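Local atomic coordinates of anti-sigma-factor antagonist (STAS) domain protein (PDB entry 3ZXN), a protein that probably serves as an RsbS-type STAS component of the bacterial stressosome, a modular assembly that has been adapted to control secondary messenger signalling. Residues 65-70 and 76-81; 14-19 and 32-37. The protein carries 1 engineered substitution. One frame throughout, in Å; residues are numbered along the deposited sequence.

In the fold
From the N terminus the chain runs through strands 7-10 and 13-17 and then into helix 25-38. Contact 2 (14-19 with 32-37) closes that excursion by laying the helix back on the strand just before it. The chain next forms strand 45-49 and helix 58-74, and contact 1 (65-70 with 76-81) closes the shorter turn from this helix into strand 78-81. The two loops follow in series, neither nested nor crossed, and the centres of the two contacts are about 11 Å apart. Both helices pack on one face of the same mixed sheet and touch each other: Leu34 of contact 2 meets Ile67 of contact 1, joining the two apolar patches, and Leu35 packs on Leu70 beside them.

Contact 1 of 2, residues 65-70 and 76-81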
loop_
_atom_site.group_PDB
_atom_site.type_symbol
_atom_site.label_atom_id
_atom_site.label_comp_id
_atom_site.label_asym_id
_atom_site.label_seq_id
_atom_site.Cartn_x
_atom_site.Cartn_y
_atom_site.Cartn_z
ATOM N N ILE A 65 4.018 -6.024 -4.445
ATOM C CA ILE A 65 5.471 -6.081 -4.587
ATOM C C ILE A 65 5.981 -4.977 -5.526
ATOM O O ILE A 65 7.014 -4.358 -5.255
ATOM C CB ILE A 65 5.980 -7.484 -5.051
ATOM C CG1 ILE A 65 5.637 -8.559 -4.017
ATOM C CG2 ILE A 65 7.484 -7.459 -5.287
ATOM C CD1 ILE A 65 5.861 -10.001 -4.506
ATOM N N GLU A 66 5.270 -4.721 -6.623
ATOM C CA GLU A 66 5.708 -3.698 -7.567
ATOM C C GLU A 66 5.593 -2.294 -6.966
ATOM O O GLU A 66 6.518 -1.493 -7.058
ATOM C CB GLU A 66 4.937 -3.810 -8.880
ATOM C CG GLU A 66 5.266 -5.088 -9.652
ATOM C CD GLU A 66 4.405 -5.273 -10.885
ATOM O OE1 GLU A 66 3.873 -4.270 -11.404
ATOM O OE2 GLU A 66 4.251 -6.428 -11.326
ATOM N N ILE A 67 4.463 -2.006 -6.339
ATOM C CA ILE A 67 4.304 -0.702 -5.688
ATOM C C ILE A 67 5.406 -0.483 -4.649
ATOM O O ILE A 67 6.016 0.583 -4.582
ATOM C CB ILE A 67 2.914 -0.576 -5.047
ATOM C CG1 ILE A 67 1.842 -0.515 -6.141
ATOM C CG2 ILE A 67 2.852 0.660 -4.121
ATOM C CD1 ILE A 67 0.403 -0.744 -5.640
ATOM N N SER A 68 5.658 -1.506 -3.838
ATOM C CA SER A 68 6.714 -1.449 -2.834
ATOM C C SER A 68 8.098 -1.153 -3.443
ATOM O O SER A 68 8.833 -0.281 -2.962
ATOM C CB SER A 68 6.753 -2.766 -2.054
ATOM O OG SER A 68 7.803 -2.772 -1.105
ATOM N N ARG A 69 8.452 -1.871 -4.503
ATOM C CA ARG A 69 9.745 -1.640 -5.150
ATOM C C ARG A 69 9.873 -0.235 -5.716
ATOM O O ARG A 69 10.921 0.397 -5.603
ATOM C CB ARG A 69 9.993 -2.657 -6.279
ATOM C CG ARG A 69 10.580 -3.979 -5.832
ATOM C CD ARG A 69 11.903 -3.796 -5.092
ATOM N NE ARG A 69 13.048 -3.572 -5.977
ATOM C CZ ARG A 69 13.829 -2.494 -5.940
ATOM N NH1 ARG A 69 13.588 -1.518 -5.065
ATOM N NH2 ARG A 69 14.853 -2.391 -6.778
ATOM N N LEU A 70 8.822 0.227 -6.382
ATOM C CA LEU A 70 8.838 1.560 -6.972
ATOM C C LEU A 70 8.899 2.640 -5.890
ATOM O O LEU A 70 9.656 3.610 -6.001
ATOM C CB LEU A 70 7.641 1.757 -7.908
ATOM C CG LEU A 70 7.819 1.027 -9.259
ATOM C CD1 LEU A 70 6.506 0.885 -9.993
ATOM C CD2 LEU A 70 8.833 1.765 -10.115
ATOM N N LEU A 76 9.967 7.223 -1.614
ATOM C CA LEU A 76 8.666 7.498 -1.002
ATOM C C LEU A 76 8.399 6.532 0.150
ATOM O O LEU A 76 8.250 5.331 -0.064
ATOM C CB LEU A 76 7.558 7.395 -2.059
ATOM C CG LEU A 76 6.122 7.706 -1.628
ATOM C CD1 LEU A 76 5.936 9.195 -1.285
ATOM C CD2 LEU A 76 5.157 7.284 -2.725
ATOM N N PRO A 77 8.366 7.046 1.392
ATOM C CA PRO A 77 7.998 6.163 2.504
ATOM C C PRO A 77 6.669 5.445 2.255
ATOM O O PRO A 77 5.715 6.067 1.809
ATOM C CB PRO A 77 7.858 7.145 3.688
ATOM C CG PRO A 77 8.850 8.226 3.374
ATOM C CD PRO A 77 8.798 8.377 1.859
ATOM N N PHE A 78 6.603 4.159 2.583
ATOM C CA PHE A 78 5.441 3.348 2.254
ATOM C C PHE A 78 5.096 2.441 3.428
ATOM O O PHE A 78 5.970 1.764 3.944
ATOM C CB PHE A 78 5.762 2.487 1.009
ATOM C CG PHE A 78 4.728 1.440 0.696
ATOM C CD1 PHE A 78 3.394 1.776 0.546
ATOM C CD2 PHE A 78 5.095 0.117 0.506
ATOM C CE1 PHE A 78 2.439 0.801 0.241
ATOM C CE2 PHE A 78 4.145 -0.848 0.188
ATOM C CZ PHE A 78 2.819 -0.505 0.061
ATOM N N VAL A 79 3.830 2.444 3.850
ATOM C CA VAL A 79 3.378 1.529 4.891
ATOM C C VAL A 79 2.131 0.767 4.430
ATOM O O VAL A 79 1.217 1.339 3.839
ATOM C CB VAL A 79 3.154 2.257 6.262
ATOM C CG1 VAL A 79 2.082 3.312 6.146
ATOM C CG2 VAL A 79 2.830 1.257 7.381
ATOM N N LEU A 80 2.131 -0.543 4.677
ATOM C CA LEU A 80 1.022 -1.419 4.322
ATOM C C LEU A 80 0.282 -1.738 5.617
ATOM O O LEU A 80 0.925 -2.067 6.612
ATOM C CB LEU A 80 1.548 -2.721 3.704
ATOM C CG LEU A 80 0.519 -3.725 3.181
ATOM C CD1 LEU A 80 -0.230 -3.154 1.971
ATOM C CD2 LEU A 80 1.178 -5.064 2.831
ATOM N N THR A 81 -1.044 -1.612 5.606
ATOM C CA THR A 81 -1.830 -1.718 6.836
ATOM C C THR A 81 -3.024 -2.666 6.703
ATOM O O THR A 81 -3.472 -2.968 5.590
ATOM C CB THR A 81 -2.337 -0.311 7.343
ATOM O OG1 THR A 81 -3.347 0.200 6.470
ATOM C CG2 THR A 81 -1.198 0.706 7.428
#
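Phe78, the first residue of strand 78-81, presses its ring against Ser68 and Ile67 of helix 58-74. Its CG is anti to the backbone N (chi1 171°), which carries the ring away from the strand and up to the helix. The CD2–CE2 bond of the ring makes the close part of the contact: CE2 lies 3.9 Å from Ser68 CB, and CD2 lies 4.0 Å from Ser68 CA, so the phenyl group rests on the helix backbone as much as on a side chain. Ile67 comes in obliquely at the far end of the ring, its CG2 4.3 Å from Phe78 CZ. No hydrogen bond joins the two segments, and only 123 Å² is buried between them. Leu46 and Ile48 of the neighbouring strand, together with Met101, also pack against Phe78.

Away from this patch the contact thins out. Ser68 itself is partly exposed, whereas Ile67 is buried. Farther round the helix, Arg69 is exposed and salt-bridged to Glu72, while Glu66 reaches across to Lys31 of helix 25-38. With an alanine in place of Phe78, the ring that bridges strand and helix would be lost, which would probably open a gap beneath Ser68 and deprive Ile67 CG2 of its aromatic neighbour. Helix 58-74 links the adjacent parallel strands 45-49 and 78-81, and its packing back on the second strand is that of a beta-alpha-beta crossover in the STAS fold.

Contact 2 of 2, residues 14-19 and 32-37; sequences WVVAIE and EELLHN
Trp14 and Asn37 both set CG anti to their own carbonyl carbon, with chi1 at -59° and -63°, and in this arrangement the indole of strand 13-17 reaches the last turns of helix 25-38. The six-membered half of the indole does the touching. Asn37 CB sits over one face of the ring, 4.0 Å from Trp14 CH2, and the backbone Asn37 O, on the same side of the plane but beyond the ring's rim, is 3.5 Å from Trp14 CZ2. The planes of the indole and the Asn37 amide are 27° apart. Ile38 of the helix, Ile7 and Leu46 also pack against the indole, and Lys9 makes a cation-pi contact with it.

One turn earlier in the helix, Leu34 reaches the strand with the end of its side chain: CD1 comes to 3.9 Å from Val16 CG2. The two branched chains meet obliquely, methyl to methyl, while Leu34 also packs on Leu46 and Ile48 of the next strand and Val16 on Phe30.

No hydrogen bond crosses between the two segments, and the strand's backbone bonds run to its sheet neighbours. The Val16–Leu34 end is purely apolar, whereas the Trp14 end sets a CB and a carbonyl oxygen against the indole, so the contact probably rests mainly on van der Waals packing.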
loop_
_atom_site.group_PDB
_atom_site.type_symbol
_atom_site.label_atom_id
_atom_site.label_comp_id
_atom_site.label_asym_id
_atom_site.label_seq_id
_atom_site.Cartn_x
_atom_site.Cartn_y
_atom_site.Cartn_z
ATOM N N TRP A 14 -0.341 10.175 0.562
ATOM C CA TRP A 14 -1.274 9.413 -0.240
ATOM C C TRP A 14 -1.884 8.365 0.660
ATOM O O TRP A 14 -1.167 7.721 1.423
ATOM C CB TRP A 14 -0.521 8.693 -1.390
ATOM C CG TRP A 14 0.220 9.637 -2.308
ATOM C CD1 TRP A 14 1.577 9.852 -2.359
ATOM C CD2 TRP A 14 -0.357 10.489 -3.297
ATOM N NE1 TRP A 14 1.875 10.785 -3.331
ATOM C CE2 TRP A 14 0.706 11.188 -3.924
ATOM C CE3 TRP A 14 -1.667 10.719 -3.728
ATOM C CZ2 TRP A 14 0.493 12.103 -4.950
ATOM C CZ3 TRP A 14 -1.875 11.638 -4.748
ATOM C CH2 TRP A 14 -0.799 12.316 -5.347
ATOM N N VAL A 15 -3.204 8.202 0.566
ATOM C CA VAL A 15 -3.936 7.212 1.345
ATOM C C VAL A 15 -4.879 6.416 0.443
ATOM O O VAL A 15 -5.673 6.994 -0.317
ATOM C CB VAL A 15 -4.795 7.871 2.479
ATOM C CG1 VAL A 15 -5.682 6.831 3.111
ATOM C CG2 VAL A 15 -3.910 8.553 3.520
ATOM N N VAL A 16 -4.778 5.093 0.518
ATOM C CA VAL A 16 -5.562 4.200 -0.321
ATOM C C VAL A 16 -6.091 3.036 0.511
ATOM O O VAL A 16 -5.356 2.454 1.303
ATOM C CB VAL A 16 -4.687 3.585 -1.464
ATOM C CG1 VAL A 16 -5.465 2.516 -2.226
ATOM C CG2 VAL A 16 -4.188 4.670 -2.406
ATOM N N ALA A 17 -7.361 2.692 0.330
ATOM C CA ALA A 17 -7.879 1.457 0.909
ATOM C C ALA A 17 -8.396 0.562 -0.200
ATOM O O ALA A 17 -9.256 0.958 -0.982
ATOM C CB ALA A 17 -8.981 1.735 1.940
ATOM N N ILE A 18 -7.862 -0.647 -0.261
ATOM C CA ILE A 18 -8.246 -1.593 -1.303
ATOM C C ILE A 18 -9.403 -2.459 -0.824
ATOM O O ILE A 18 -9.292 -3.151 0.188
ATOM C CB ILE A 18 -7.062 -2.470 -1.714
ATOM C CG1 ILE A 18 -5.962 -1.615 -2.350
ATOM C CG2 ILE A 18 -7.509 -3.545 -2.703
ATOM C CD1 ILE A 18 -4.670 -2.368 -2.595
ATOM N N GLU A 19 -10.520 -2.408 -1.547
ATOM C CA GLU A 19 -11.704 -3.183 -1.189
ATOM C C GLU A 19 -11.842 -4.415 -2.096
ATOM O O GLU A 19 -11.092 -4.571 -3.060
ATOM C CB GLU A 19 -12.955 -2.300 -1.253
ATOM C CG GLU A 19 -12.877 -1.018 -0.399
ATOM C CD GLU A 19 -13.146 -1.255 1.096
ATOM O OE1 GLU A 19 -13.963 -2.149 1.418
ATOM O OE2 GLU A 19 -12.542 -0.546 1.945
ATOM N N GLU A 32 -1.892 1.234 -11.935
ATOM C CA GLU A 32 -1.491 2.208 -12.942
ATOM C C GLU A 32 -1.800 3.639 -12.525
ATOM O O GLU A 32 -0.954 4.523 -12.655
ATOM C CB GLU A 32 -2.146 1.890 -14.291
ATOM C CG GLU A 32 -1.571 0.646 -14.954
ATOM C CD GLU A 32 -2.299 0.261 -16.232
ATOM O OE1 GLU A 32 -3.410 0.786 -16.476
ATOM O OE2 GLU A 32 -1.758 -0.575 -16.991
ATOM N N GLU A 33 -3.009 3.872 -12.025
ATOM C CA GLU A 33 -3.381 5.210 -11.579
ATOM C C GLU A 33 -2.556 5.648 -10.367
ATOM O O GLU A 33 -2.143 6.813 -10.269
ATOM C CB GLU A 33 -4.883 5.292 -11.270
ATOM C CG GLU A 33 -5.324 6.669 -10.772
ATOM C CD GLU A 33 -6.812 6.759 -10.433
ATOM O OE1 GLU A 33 -7.508 5.716 -10.456
ATOM O OE2 GLU A 33 -7.281 7.882 -10.137
ATOM N N LEU A 34 -2.330 4.726 -9.433
ATOM C CA LEU A 34 -1.555 5.057 -8.238
ATOM C C LEU A 34 -0.148 5.476 -8.651
ATOM O O LEU A 34 0.356 6.520 -8.236
ATOM C CB LEU A 34 -1.488 3.871 -7.269
ATOM C CG LEU A 34 -0.683 4.146 -5.985
ATOM C CD1 LEU A 34 -1.369 5.201 -5.102
ATOM C CD2 LEU A 34 -0.440 2.869 -5.192
ATOM N N LEU A 35 0.479 4.659 -9.490
ATOM C CA LEU A 35 1.841 4.940 -9.913
ATOM C C LEU A 35 1.900 6.258 -10.657
ATOM O O LEU A 35 2.840 7.017 -10.479
ATOM C CB LEU A 35 2.425 3.793 -10.760
ATOM C CG LEU A 35 2.563 2.451 -10.030
ATOM C CD1 LEU A 35 3.026 1.322 -10.969
ATOM C CD2 LEU A 35 3.505 2.582 -8.839
ATOM N N HIS A 36 0.894 6.540 -11.479
ATOM C CA HIS A 36 0.861 7.822 -12.165
ATOM C C HIS A 36 0.810 8.956 -11.139
ATOM O O HIS A 36 1.560 9.930 -11.230
ATOM C CB HIS A 36 -0.329 7.905 -13.129
ATOM C CG HIS A 36 -0.528 9.265 -13.718
ATOM N ND1 HIS A 36 0.224 9.742 -14.770
ATOM C CD2 HIS A 36 -1.377 10.265 -13.378
ATOM C CE1 HIS A 36 -0.162 10.972 -15.063
ATOM N NE2 HIS A 36 -1.130 11.314 -14.230
ATOM N N ASN A 37 -0.071 8.823 -10.151
ATOM C CA ASN A 37 -0.205 9.866 -9.133
ATOM C C ASN A 37 1.074 10.108 -8.336
ATOM O O ASN A 37 1.498 11.252 -8.182
ATOM C CB ASN A 37 -1.381 9.573 -8.183
ATOM C CG ASN A 37 -2.724 9.572 -8.901
ATOM O OD1 ASN A 37 -3.491 8.615 -8.806
ATOM N ND2 ASN A 37 -3.002 10.636 -9.639
#